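Local structure of ComZ (Thermus thermophilus, 6QVI) at residues T126-N131 and K515-V520; G228-K233 and G252-N257; K235-G240 and V260-M265; V460-V465 and C486-K491. The protein is a competence-associated pilin that probably acts as a DNA receptor at the tip of the pilus during natural transformation. All coordinates share one frame; numbering follows the deposited sequence.

Contact 1 (T126-N131 and K515-V520)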
loop_
_atom_site.group_PDB
_atom_site.type_symbol
_atom_site.label_atom_id
_atom_site.label_comp_id
_atom_site.label_asym_id
_atom_site.label_seq_id
_atom_site.Cartn_x
_atom_site.Cartn_y
_atom_site.Cartn_z
ATOM N N THR A 126 -18.596 20.029 14.525
ATOM C CA THR A 126 -17.241 20.057 14.017
ATOM C C THR A 126 -16.605 18.682 14.189
ATOM O O THR A 126 -16.549 18.149 15.308
ATOM C CB THR A 126 -16.385 21.066 14.762
ATOM O OG1 THR A 126 -16.881 22.378 14.507
ATOM C CG2 THR A 126 -14.936 20.958 14.270
ATOM N N PHE A 127 -16.040 18.169 13.099
ATOM C CA PHE A 127 -15.354 16.892 13.099
ATOM C C PHE A 127 -13.883 17.071 12.784
ATOM O O PHE A 127 -13.484 18.003 12.087
ATOM C CB PHE A 127 -15.944 15.934 12.088
ATOM C CG PHE A 127 -17.393 15.861 12.117
ATOM C CD1 PHE A 127 -18.154 16.809 11.463
ATOM C CD2 PHE A 127 -18.019 14.833 12.800
ATOM C CE1 PHE A 127 -19.529 16.737 11.483
ATOM C CE2 PHE A 127 -19.395 14.771 12.834
ATOM C CZ PHE A 127 -20.147 15.720 12.165
ATOM N N ARG A 128 -13.121 16.056 13.113
ATOM C CA ARG A 128 -11.738 15.983 12.733
ATOM C C ARG A 128 -11.756 14.671 12.000
ATOM O O ARG A 128 -12.121 13.679 12.548
ATOM C CB ARG A 128 -10.844 15.916 13.931
ATOM C CG ARG A 128 -9.714 14.940 13.759
ATOM C CD ARG A 128 -8.389 15.566 14.101
ATOM N NE ARG A 128 -8.431 16.266 15.365
ATOM C CZ ARG A 128 -7.811 17.413 15.574
ATOM N NH1 ARG A 128 -7.111 17.963 14.594
ATOM N NH2 ARG A 128 -7.895 18.003 16.755
ATOM N N ILE A 129 -11.391 14.685 10.740
ATOM C CA ILE A 129 -11.444 13.507 9.890
ATOM C C ILE A 129 -10.112 13.332 9.191
ATOM O O ILE A 129 -9.650 14.237 8.485
ATOM C CB ILE A 129 -12.557 13.578 8.835
ATOM C CG1 ILE A 129 -13.892 13.945 9.496
ATOM C CG2 ILE A 129 -12.635 12.265 8.046
ATOM C CD1 ILE A 129 -14.984 14.039 8.473
ATOM N N SER A 130 -9.505 12.147 9.353
ATOM C CA SER A 130 -8.285 11.815 8.633
ATOM C C SER A 130 -8.371 10.369 8.169
ATOM O O SER A 130 -8.897 9.513 8.890
ATOM C CB SER A 130 -7.062 12.089 9.515
ATOM O OG SER A 130 -7.004 11.203 10.618
ATOM N N ASN A 131 -7.929 10.115 6.938
ATOM C CA ASN A 131 -7.957 8.763 6.385
ATOM C C ASN A 131 -6.630 8.013 6.573
ATOM O O ASN A 131 -5.577 8.592 6.859
ATOM C CB ASN A 131 -8.325 8.825 4.898
ATOM C CG ASN A 131 -9.820 9.080 4.676
ATOM O OD1 ASN A 131 -10.643 8.169 4.820
ATOM N ND2 ASN A 131 -10.179 10.339 4.353
ATOM N N LYS A 515 -3.124 7.953 10.525
ATOM C CA LYS A 515 -4.053 7.199 11.369
ATOM C C LYS A 515 -5.509 7.518 11.003
ATOM O O LYS A 515 -5.820 8.651 10.649
ATOM C CB LYS A 515 -3.794 7.500 12.848
ATOM C CG LYS A 515 -3.155 6.310 13.578
ATOM C CD LYS A 515 -2.707 6.638 14.993
ATOM C CE LYS A 515 -2.737 5.379 15.870
ATOM N NZ LYS A 515 -2.751 5.687 17.325
ATOM N N PRO A 516 -6.402 6.526 11.022
ATOM C CA PRO A 516 -7.818 6.786 10.709
ATOM C C PRO A 516 -8.577 7.415 11.879
ATOM O O PRO A 516 -8.601 6.875 12.988
ATOM C CB PRO A 516 -8.357 5.395 10.358
ATOM C CG PRO A 516 -7.461 4.420 11.167
ATOM C CD PRO A 516 -6.112 5.092 11.246
ATOM N N VAL A 517 -9.209 8.566 11.632
ATOM C CA VAL A 517 -9.946 9.277 12.673
ATOM C C VAL A 517 -11.218 9.875 12.075
ATOM O O VAL A 517 -11.203 10.438 10.971
ATOM C CB VAL A 517 -9.065 10.360 13.344
ATOM C CG1 VAL A 517 -9.917 11.421 14.010
ATOM C CG2 VAL A 517 -8.167 9.719 14.373
ATOM N N PHE A 518 -12.334 9.683 12.783
ATOM C CA PHE A 518 -13.599 10.385 12.541
ATOM C C PHE A 518 -14.110 10.775 13.930
ATOM O O PHE A 518 -14.826 10.002 14.576
ATOM C CB PHE A 518 -14.598 9.525 11.751
ATOM C CG PHE A 518 -15.849 10.244 11.462
ATOM C CD1 PHE A 518 -15.984 11.025 10.316
ATOM C CD2 PHE A 518 -16.883 10.221 12.399
ATOM C CE1 PHE A 518 -17.177 11.737 10.078
ATOM C CE2 PHE A 518 -18.063 10.938 12.191
ATOM C CZ PHE A 518 -18.209 11.706 11.037
ATOM N N GLN A 519 -13.753 11.966 14.391
ATOM C CA GLN A 519 -14.048 12.319 15.766
ATOM C C GLN A 519 -14.815 13.642 15.861
ATOM O O GLN A 519 -14.470 14.618 15.190
ATOM C CB GLN A 519 -12.761 12.346 16.599
ATOM C CG GLN A 519 -12.904 13.202 17.825
ATOM C CD GLN A 519 -12.080 12.687 18.971
ATOM O OE1 GLN A 519 -12.450 11.674 19.590
ATOM N NE2 GLN A 519 -11.034 13.409 19.332
ATOM N N VAL A 520 -15.816 13.685 16.748
ATOM C CA VAL A 520 -16.629 14.885 16.946
ATOM C C VAL A 520 -15.931 15.785 17.952
ATOM O O VAL A 520 -15.749 15.394 19.109
ATOM C CB VAL A 520 -18.042 14.555 17.463
ATOM C CG1 VAL A 520 -18.730 15.849 17.868
ATOM C CG2 VAL A 520 -18.876 13.860 16.415
#

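Contact 2 (G228-K233 and G252-N257)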
loop_
_atom_site.group_PDB
_atom_site.type_symbol
_atom_site.label_atom_id
_atom_site.label_comp_id
_atom_site.label_asym_id
_atom_site.label_seq_id
_atom_site.Cartn_x
_atom_site.Cartn_y
_atom_site.Cartn_z
ATOM N N GLY A 228 7.842 11.954 -13.650
ATOM C CA GLY A 228 6.624 12.244 -14.363
ATOM C C GLY A 228 6.944 12.698 -15.771
ATOM O O GLY A 228 8.083 13.023 -16.122
ATOM N N GLU A 229 5.903 12.748 -16.591
ATOM C CA GLU A 229 5.985 13.199 -17.962
ATOM C C GLU A 229 5.105 14.427 -18.136
ATOM O O GLU A 229 4.116 14.579 -17.415
ATOM C CB GLU A 229 5.541 12.106 -18.940
ATOM C CG GLU A 229 6.585 11.033 -19.185
ATOM C CD GLU A 229 6.032 9.836 -19.932
ATOM O OE1 GLU A 229 4.938 9.360 -19.557
ATOM O OE2 GLU A 229 6.675 9.396 -20.916
ATOM N N PRO A 230 5.440 15.323 -19.081
ATOM C CA PRO A 230 4.576 16.487 -19.317
ATOM C C PRO A 230 3.111 16.114 -19.446
ATOM O O PRO A 230 2.250 16.782 -18.853
ATOM C CB PRO A 230 5.144 17.048 -20.625
ATOM C CG PRO A 230 6.592 16.689 -20.578
ATOM C CD PRO A 230 6.639 15.356 -19.941
ATOM N N ASN A 231 2.822 15.026 -20.169
ATOM C CA ASN A 231 1.471 14.509 -20.369
ATOM C C ASN A 231 0.900 13.957 -19.065
ATOM O O ASN A 231 0.024 14.567 -18.446
ATOM C CB ASN A 231 1.512 13.437 -21.480
ATOM C CG ASN A 231 0.169 12.735 -21.720
ATOM O OD1 ASN A 231 -0.599 12.463 -20.792
ATOM N ND2 ASN A 231 -0.098 12.410 -22.987
ATOM N N ASN A 232 1.374 12.799 -18.646
ATOM C CA ASN A 232 0.895 12.153 -17.429
ATOM C C ASN A 232 1.985 12.258 -16.369
ATOM O O ASN A 232 3.005 11.563 -16.455
ATOM C CB ASN A 232 0.520 10.703 -17.730
ATOM C CG ASN A 232 -0.138 10.029 -16.566
ATOM O OD1 ASN A 232 -0.292 10.625 -15.498
ATOM N ND2 ASN A 232 -0.612 8.807 -16.785
ATOM N N LYS A 233 1.781 13.110 -15.367
ATOM C CA LYS A 233 2.866 13.358 -14.433
ATOM C C LYS A 233 2.446 13.149 -12.983
ATOM O O LYS A 233 1.266 13.101 -12.625
ATOM C CB LYS A 233 3.440 14.760 -14.576
ATOM C CG LYS A 233 2.641 15.860 -13.910
ATOM C CD LYS A 233 3.126 17.199 -14.476
ATOM C CE LYS A 233 2.462 18.426 -13.890
ATOM N NZ LYS A 233 0.976 18.451 -13.973
ATOM N N GLY A 252 11.075 22.489 -11.489
ATOM C CA GLY A 252 10.246 23.408 -12.247
ATOM C C GLY A 252 10.292 23.222 -13.748
ATOM O O GLY A 252 9.363 23.657 -14.441
ATOM N N VAL A 253 11.360 22.626 -14.278
ATOM C CA VAL A 253 11.379 22.208 -15.674
ATOM C C VAL A 253 10.477 20.998 -15.847
ATOM O O VAL A 253 10.501 20.065 -15.029
ATOM C CB VAL A 253 12.813 21.889 -16.119
ATOM C CG1 VAL A 253 12.872 21.721 -17.625
ATOM C CG2 VAL A 253 13.756 22.989 -15.641
ATOM N N CYS A 254 9.664 21.011 -16.900
ATOM C CA CYS A 254 8.794 19.884 -17.211
ATOM C C CYS A 254 8.716 19.700 -18.724
ATOM O O CYS A 254 7.645 19.563 -19.319
ATOM C CB CYS A 254 7.426 20.067 -16.569
ATOM S SG CYS A 254 6.231 18.795 -16.997
ATOM N N ARG A 255 9.879 19.713 -19.365
ATOM C CA ARG A 255 9.966 19.387 -20.778
ATOM C C ARG A 255 10.127 17.872 -20.927
ATOM O O ARG A 255 10.389 17.150 -19.962
ATOM C CB ARG A 255 11.107 20.170 -21.444
ATOM C CG ARG A 255 12.437 19.431 -21.554
ATOM C CD ARG A 255 13.537 20.380 -21.969
ATOM N NE ARG A 255 13.393 21.665 -21.302
ATOM C CZ ARG A 255 14.308 22.627 -21.334
ATOM N NH1 ARG A 255 15.435 22.462 -22.009
ATOM N NH2 ARG A 255 14.091 23.762 -20.685
ATOM N N ASN A 256 9.938 17.389 -22.149
ATOM C CA ASN A 256 9.784 15.954 -22.363
ATOM C C ASN A 256 11.113 15.212 -22.222
ATOM O O ASN A 256 12.101 15.563 -22.883
ATOM C CB ASN A 256 9.163 15.699 -23.728
ATOM C CG ASN A 256 7.977 14.779 -23.641
ATOM O OD1 ASN A 256 8.071 13.697 -23.058
ATOM N ND2 ASN A 256 6.843 15.210 -24.191
ATOM N N ASN A 257 11.128 14.189 -21.362
ATOM C CA ASN A 257 12.331 13.429 -21.109
ATOM C C ASN A 257 13.317 14.315 -20.308
ATOM O O ASN A 257 14.535 14.269 -20.459
ATOM C CB ASN A 257 12.875 12.856 -22.435
ATOM C CG ASN A 257 14.341 12.414 -22.428
ATOM O OD1 ASN A 257 15.192 13.193 -22.867
ATOM N ND2 ASN A 257 14.651 11.232 -21.870
#

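Contact 3 (K235-G240 and V260-M265)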
loop_
_atom_site.group_PDB
_atom_site.type_symbol
_atom_site.label_atom_id
_atom_site.label_comp_id
_atom_site.label_asym_id
_atom_site.label_seq_id
_atom_site.Cartn_x
_atom_site.Cartn_y
_atom_site.Cartn_z
ATOM N N LYS A 235 1.770 12.920 -9.040
ATOM C CA LYS A 235 0.807 13.646 -8.206
ATOM C C LYS A 235 1.470 14.163 -6.934
ATOM O O LYS A 235 1.009 13.927 -5.829
ATOM C CB LYS A 235 -0.368 12.723 -7.855
ATOM C CG LYS A 235 -1.371 12.491 -8.957
ATOM C CD LYS A 235 -2.696 11.964 -8.409
ATOM C CE LYS A 235 -2.694 12.111 -6.918
ATOM N NZ LYS A 235 -4.118 11.932 -6.491
ATOM N N GLY A 236 2.537 14.940 -7.094
ATOM C CA GLY A 236 3.184 15.505 -5.923
ATOM C C GLY A 236 4.605 15.022 -5.655
ATOM O O GLY A 236 4.968 13.875 -5.915
ATOM N N VAL A 237 5.415 15.933 -5.129
ATOM C CA VAL A 237 6.801 15.670 -4.762
ATOM C C VAL A 237 6.972 16.300 -3.381
ATOM O O VAL A 237 7.132 17.516 -3.254
ATOM C CB VAL A 237 7.802 16.239 -5.770
ATOM C CG1 VAL A 237 9.225 16.020 -5.280
ATOM C CG2 VAL A 237 7.570 15.653 -7.158
ATOM N N PHE A 238 6.816 15.495 -2.346
ATOM C CA PHE A 238 6.872 15.933 -0.953
ATOM C C PHE A 238 8.162 15.471 -0.273
ATOM O O PHE A 238 8.255 14.330 0.198
ATOM C CB PHE A 238 5.628 15.411 -0.252
ATOM C CG PHE A 238 4.387 15.659 -1.034
ATOM C CD1 PHE A 238 3.679 14.613 -1.599
ATOM C CD2 PHE A 238 3.956 16.976 -1.253
ATOM C CE1 PHE A 238 2.528 14.865 -2.332
ATOM C CE2 PHE A 238 2.804 17.248 -1.983
ATOM C CZ PHE A 238 2.086 16.195 -2.526
ATOM N N VAL A 239 9.126 16.386 -0.126
ATOM C CA VAL A 239 10.463 16.003 0.328
ATOM C C VAL A 239 10.890 16.843 1.518
ATOM O O VAL A 239 10.961 18.074 1.413
ATOM C CB VAL A 239 11.502 16.138 -0.805
ATOM C CG1 VAL A 239 12.933 16.001 -0.261
ATOM C CG2 VAL A 239 11.235 15.122 -1.887
ATOM N N GLY A 240 11.258 16.177 2.613
ATOM C CA GLY A 240 11.944 16.812 3.737
ATOM C C GLY A 240 11.181 17.976 4.370
ATOM O O GLY A 240 9.958 17.954 4.530
ATOM N N VAL A 260 11.255 17.782 -13.432
ATOM C CA VAL A 260 10.234 17.267 -12.538
ATOM C C VAL A 260 8.889 17.820 -13.015
ATOM O O VAL A 260 8.669 19.037 -13.070
ATOM C CB VAL A 260 10.555 17.551 -11.056
ATOM C CG1 VAL A 260 11.887 16.940 -10.693
ATOM C CG2 VAL A 260 10.609 19.023 -10.713
ATOM N N CYS A 261 8.027 16.917 -13.485
ATOM C CA CYS A 261 6.653 17.213 -13.866
ATOM C C CYS A 261 5.766 16.876 -12.673
ATOM O O CYS A 261 5.457 15.708 -12.414
ATOM C CB CYS A 261 6.282 16.412 -15.102
ATOM S SG CYS A 261 7.136 16.977 -16.540
ATOM N N THR A 262 5.359 17.902 -11.937
ATOM C CA THR A 262 4.626 17.626 -10.723
ATOM C C THR A 262 3.473 18.601 -10.615
ATOM O O THR A 262 3.535 19.734 -11.091
ATOM C CB THR A 262 5.522 17.670 -9.459
ATOM O OG1 THR A 262 4.759 17.263 -8.307
ATOM C CG2 THR A 262 6.126 19.070 -9.213
ATOM N N GLU A 263 2.415 18.119 -9.980
ATOM C CA GLU A 263 1.282 18.939 -9.608
ATOM C C GLU A 263 1.593 19.739 -8.356
ATOM O O GLU A 263 1.407 20.958 -8.320
ATOM C CB GLU A 263 0.085 18.034 -9.353
ATOM C CG GLU A 263 -0.398 17.274 -10.573
ATOM C CD GLU A 263 -1.638 16.441 -10.276
ATOM O OE1 GLU A 263 -2.279 15.961 -11.237
ATOM O OE2 GLU A 263 -1.971 16.272 -9.079
ATOM N N ALA A 264 2.064 19.067 -7.317
ATOM C CA ALA A 264 2.394 19.712 -6.064
ATOM C C ALA A 264 3.852 19.451 -5.719
ATOM O O ALA A 264 4.410 18.400 -6.052
ATOM C CB ALA A 264 1.488 19.204 -4.936
ATOM N N MET A 265 4.448 20.391 -4.995
ATOM C CA MET A 265 5.859 20.286 -4.649
ATOM C C MET A 265 6.103 21.039 -3.345
ATOM O O MET A 265 6.161 22.271 -3.347
ATOM C CB MET A 265 6.721 20.843 -5.764
ATOM C CG MET A 265 8.147 20.961 -5.343
ATOM S SD MET A 265 9.367 20.977 -6.658
ATOM C CE MET A 265 10.231 22.491 -6.164
#

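Contact 4 (V460-V465 and C486-K491)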
loop_
_atom_site.group_PDB
_atom_site.type_symbol
_atom_site.label_atom_id
_atom_site.label_comp_id
_atom_site.label_asym_id
_atom_site.label_seq_id
_atom_site.Cartn_x
_atom_site.Cartn_y
_atom_site.Cartn_z
ATOM N N VAL A 460 18.736 -6.350 -8.407
ATOM C CA VAL A 460 18.112 -6.713 -9.643
ATOM C C VAL A 460 19.097 -6.397 -10.750
ATOM O O VAL A 460 19.957 -5.567 -10.605
ATOM C CB VAL A 460 16.818 -5.953 -9.795
ATOM C CG1 VAL A 460 17.102 -4.493 -9.961
ATOM C CG2 VAL A 460 15.962 -6.499 -10.899
ATOM N N VAL A 461 18.996 -7.120 -11.838
ATOM C CA VAL A 461 19.877 -6.973 -12.982
ATOM C C VAL A 461 19.225 -6.073 -14.028
ATOM O O VAL A 461 17.996 -6.085 -14.198
ATOM C CB VAL A 461 20.186 -8.367 -13.546
ATOM C CG1 VAL A 461 21.287 -9.058 -12.718
ATOM C CG2 VAL A 461 18.919 -9.181 -13.420
ATOM N N LYS A 462 20.042 -5.281 -14.728
ATOM C CA LYS A 462 19.553 -4.508 -15.866
ATOM C C LYS A 462 18.707 -5.380 -16.792
ATOM O O LYS A 462 19.086 -6.504 -17.118
ATOM C CB LYS A 462 20.735 -3.943 -16.666
ATOM C CG LYS A 462 21.982 -3.609 -15.868
ATOM C CD LYS A 462 23.223 -3.491 -16.799
ATOM C CE LYS A 462 24.157 -2.329 -16.379
ATOM N NZ LYS A 462 24.933 -1.740 -17.503
ATOM N N GLY A 463 17.556 -4.871 -17.203
ATOM C CA GLY A 463 16.733 -5.546 -18.193
ATOM C C GLY A 463 15.558 -6.305 -17.637
ATOM O O GLY A 463 14.614 -6.603 -18.385
ATOM N N ASN A 464 15.614 -6.657 -16.368
ATOM C CA ASN A 464 14.580 -7.434 -15.716
ATOM C C ASN A 464 13.607 -6.500 -15.040
ATOM O O ASN A 464 13.984 -5.431 -14.554
ATOM C CB ASN A 464 15.247 -8.383 -14.717
ATOM C CG ASN A 464 16.343 -9.204 -15.400
ATOM O OD1 ASN A 464 17.297 -8.637 -15.909
ATOM N ND2 ASN A 464 16.238 -10.501 -15.358
ATOM N N VAL A 465 12.350 -6.899 -15.028
ATOM C CA VAL A 465 11.282 -6.068 -14.501
ATOM C C VAL A 465 10.531 -6.847 -13.430
ATOM O O VAL A 465 10.299 -8.054 -13.559
ATOM C CB VAL A 465 10.369 -5.541 -15.644
ATOM C CG1 VAL A 465 9.736 -6.657 -16.411
ATOM C CG2 VAL A 465 9.296 -4.601 -15.112
ATOM N N CYS A 486 26.914 -2.586 -6.645
ATOM C CA CYS A 486 25.790 -1.740 -6.937
ATOM C C CYS A 486 25.975 -0.697 -7.992
ATOM O O CYS A 486 25.018 -0.280 -8.590
ATOM C CB CYS A 486 25.346 -1.066 -5.656
ATOM S SG CYS A 486 24.319 -2.155 -4.677
ATOM N N ASN A 487 27.189 -0.230 -8.213
ATOM C CA ASN A 487 27.337 0.795 -9.219
ATOM C C ASN A 487 26.952 0.282 -10.590
ATOM O O ASN A 487 27.654 -0.504 -11.194
ATOM C CB ASN A 487 28.728 1.410 -9.224
ATOM C CG ASN A 487 28.687 2.899 -9.477
ATOM O OD1 ASN A 487 27.616 3.465 -9.662
ATOM N ND2 ASN A 487 29.847 3.542 -9.480
ATOM N N ALA A 488 25.775 0.673 -11.034
ATOM C CA ALA A 488 25.301 0.288 -12.336
ATOM C C ALA A 488 24.808 1.536 -13.006
ATOM O O ALA A 488 24.456 2.524 -12.359
ATOM C CB ALA A 488 24.195 -0.720 -12.227
ATOM N N SER A 489 24.791 1.498 -14.322
ATOM C CA SER A 489 24.377 2.644 -15.077
ATOM C C SER A 489 23.268 2.278 -16.006
ATOM O O SER A 489 22.653 3.156 -16.572
ATOM C CB SER A 489 25.553 3.219 -15.827
ATOM O OG SER A 489 26.678 3.252 -14.981
ATOM N N GLN A 490 23.024 0.993 -16.225
ATOM C CA GLN A 490 21.853 0.692 -17.028
ATOM C C GLN A 490 20.673 0.553 -16.111
ATOM O O GLN A 490 20.785 0.559 -14.919
ATOM C CB GLN A 490 21.950 -0.422 -18.058
ATOM C CG GLN A 490 22.735 -0.074 -19.293
ATOM C CD GLN A 490 23.066 -1.293 -20.118
ATOM O OE1 GLN A 490 24.111 -1.903 -19.928
ATOM N NE2 GLN A 490 22.176 -1.664 -21.029
ATOM N N LYS A 491 19.561 0.247 -16.700
ATOM C CA LYS A 491 18.301 0.406 -16.001
ATOM C C LYS A 491 17.627 -0.939 -15.784
ATOM O O LYS A 491 17.487 -1.734 -16.723
ATOM C CB LYS A 491 17.387 1.331 -16.820
ATOM C CG LYS A 491 18.017 2.718 -17.041
ATOM C CD LYS A 491 17.133 3.692 -17.837
ATOM C CE LYS A 491 17.645 5.144 -17.788
ATOM N NZ LYS A 491 16.673 6.091 -18.421
#

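Contact 1 (T126-N131 and K515-V520)
Strand 126-130 and the start of strand 517-529 run antiparallel, their short axes 4.6 Å apart and at 176°. Phe-127, Ile-129, Phe-518 and Val-520 share one face of the pair, and this face is the tight one. The Phe-518 side chain stands with CG anti to its backbone N (chi1 -178°), and its ring spans two neighbours. Phe-518 CE1 lies 3.6 Å from Ile-129 CD1. At the ring tip, Phe-518 CZ meets Phe-127 CD2, also at 3.6 Å. The two rings point the same way with their planes at an oblique 34°. Val-520 CG2, at the exposed end, packs beside Phe-127 CE2 at 3.7 Å. This face turns toward the long N-terminal helix 12-40, whose Phe-33 meets the Phe-518 ring edge-to-face. Helix and antiparallel sheet together form the pseudopilin-like domain, and the pair brings the returning C-terminal strand into it. Four backbone hydrogen bonds tie the strands at Arg-128 with Gln-519 and at Ser-130 with Val-517. The other face, with Arg-128, Ser-130, Val-517 and Gln-519, is more polar and lies more open, with Gln-519 exposed. There the bent Arg-128 chain crosses Val-517 obliquely, CG to CG1 at 3.5 Å. Its guanidinium reaches on to Asp-104 in a long, weak ion pair. Ser-130 OG gives a hydrogen bond to Lys-515 O at 2.8 Å, nearly along the C=O axis, where the second segment is still loop.

Contact 2 (G228-K233 and G252-N257)
The Pro-230 ring and the Asn-256 side chain cross obliquely, and the Cys-254 sulfur lies beside the base of the same proline. Pro-230 directs its CB toward segment 252-257, so CB and CG lead into the contact. Pro-230 CG goes deepest, 3.3 Å from Cys-254 O and 3.7 Å from Asn-256 CA, so the ring lies against the backbone as well as against side chains. The Asn-256 amide lies over the CG and CD corner of the ring. Asn-256 OD1 is 3.8 Å from Pro-230 CD, and Asn-256 ND2 is 3.9 Å from Pro-230 CG. Both are van der Waals contacts, and no hydrogen bond joins the two segments. Cys-254 holds SG anti to its backbone N (chi1 175°), which places the sulfur 3.7 Å from Pro-230 CA. That sulfur is in a disulfide with Cys-261, which itself touches Pro-230 and Lys-233. The contact joins two irregular surface loops of the beta-solenoid domain. One connects strands 226-227 and 237-239, and the other connects strands 246-247 and 265-266. Within the first loop, Glu-229 N bonds to Asn-232 O at 3.1 Å, drawing together the two residues on either side of Pro-230 and Asn-231. Lys-233 also starts toward the other loop, but it meets the disulfide only loosely, with CD 4.3 Å from Cys-254 SG. Its chain runs past Cys-261 and also touches Glu-263. Asn-256 and Arg-255 lie on the exposed side, where the contact borders solvent.

Contact 3 (K235-G240 and V260-M265)
Thr-262 holds OG1 anti to its backbone N (chi1 -175°). Val-237 has CG1 anti to its backbone N (chi1 176°), which leaves CG2 anti to the carbonyl carbon. These torsions bring the two side chains together at about a right angle, with Val-237 CG2 3.4 Å from Thr-262 OG1. The same hydroxyl donates a hydrogen bond to Ala-264 O, two residues on, at 2.5 Å. Ala-264 O also accepts from Val-237 N across the contact at 2.8 Å. Two donors thus grip one oxygen, and both sit above its carbonyl plane. The backbone bond is bent, with an N-H...O angle of 138°. Gly-236 CA adds a CA-H...O contact to the same oxygen at 3.1 Å. The Phe-238 ring has one face over the Gly-236 carbonyl carbon. The far end of that ring reaches Ala-264, Phe-238 CE2 to Ala-264 CB at 3.8 Å. Nearby, Lys-235 and Glu-263 run side by side and touch through Lys-235 CG and Glu-263 OE2, without their charged ends meeting. An alanine at Thr-262 would lose the hydroxyl, with its bond to Ala-264 O and its contact with Val-237 CG2, and would probably leave the loop before Met-265 less firmly held. Val-237 and Met-265 form a parallel bridge, the stacking of successive coils expected in a beta-solenoid. Strand 237-239 pairs in parallel with strand 212-214 as well as with strand 265-266, and Ile-246 of strand 246-247 packs against both Val-237 and Met-265.

Contact 4 (V460-V465 and C486-K491)
The Lys-462 side chain leaves a type II turn, Val-461 to Asn-464, and runs across segment 486-491. Lys-462 CB points toward that segment and lies 3.9 Å from Lys-491 O. Lys-462 CG follows, 3.9 Å from Gln-490 CB. CD comes closer to the same carbon, and CE lies over it with Gln-490 N close by. The chain bends at chi3 (141°), and Lys-462 NZ gives a hydrogen bond to Gln-490 OE1 at 2.6 Å. NZ sits above the carbonyl plane of the amide. The two side chains cross at about a right angle, and Gln-490 is exposed. An alanine at Lys-462 would remove everything beyond CB, with the bond to Gln-490 OE1 and most of the packing on Gln-490 CB, and would probably leave Gln-490 less firmly held. At the base of the side chain, Gly-463 N bonds to Lys-491 O at 3.2 Å, in the carbonyl plane and on a lone pair. The turn links strand 457-461 to strand 465-467. In the beta-solenoid, strand 457-461 lies parallel to strands 441-443 and 474-478, while strand 465-467 pairs with strands 447-449 and 491-496. Cys-486, bonded to Cys-476, ties the approaching loop back to strand 474-478.

How the contacts relate
Contact 1 belongs to the pseudopilin-like domain, while contacts 2, 3 and 4 belong to the beta-solenoid. Contact 1 joins segments 384 residues apart, and the other three lie between them in the chain. The solenoid is thus inserted into the pilin sheet, and both its connections leave close to contact 1. Contacts 2 and 3 alternate along the chain, with centres 12 Å apart, and the Cys-254 to Cys-261 disulfide joins them directly. Contact 4 follows later in the sequence. Its centre is 24 Å from that of contact 2 and 44 Å from that of contact 1. Contacts 3 and 4 both involve parallel-paired solenoid strands, though on different coils.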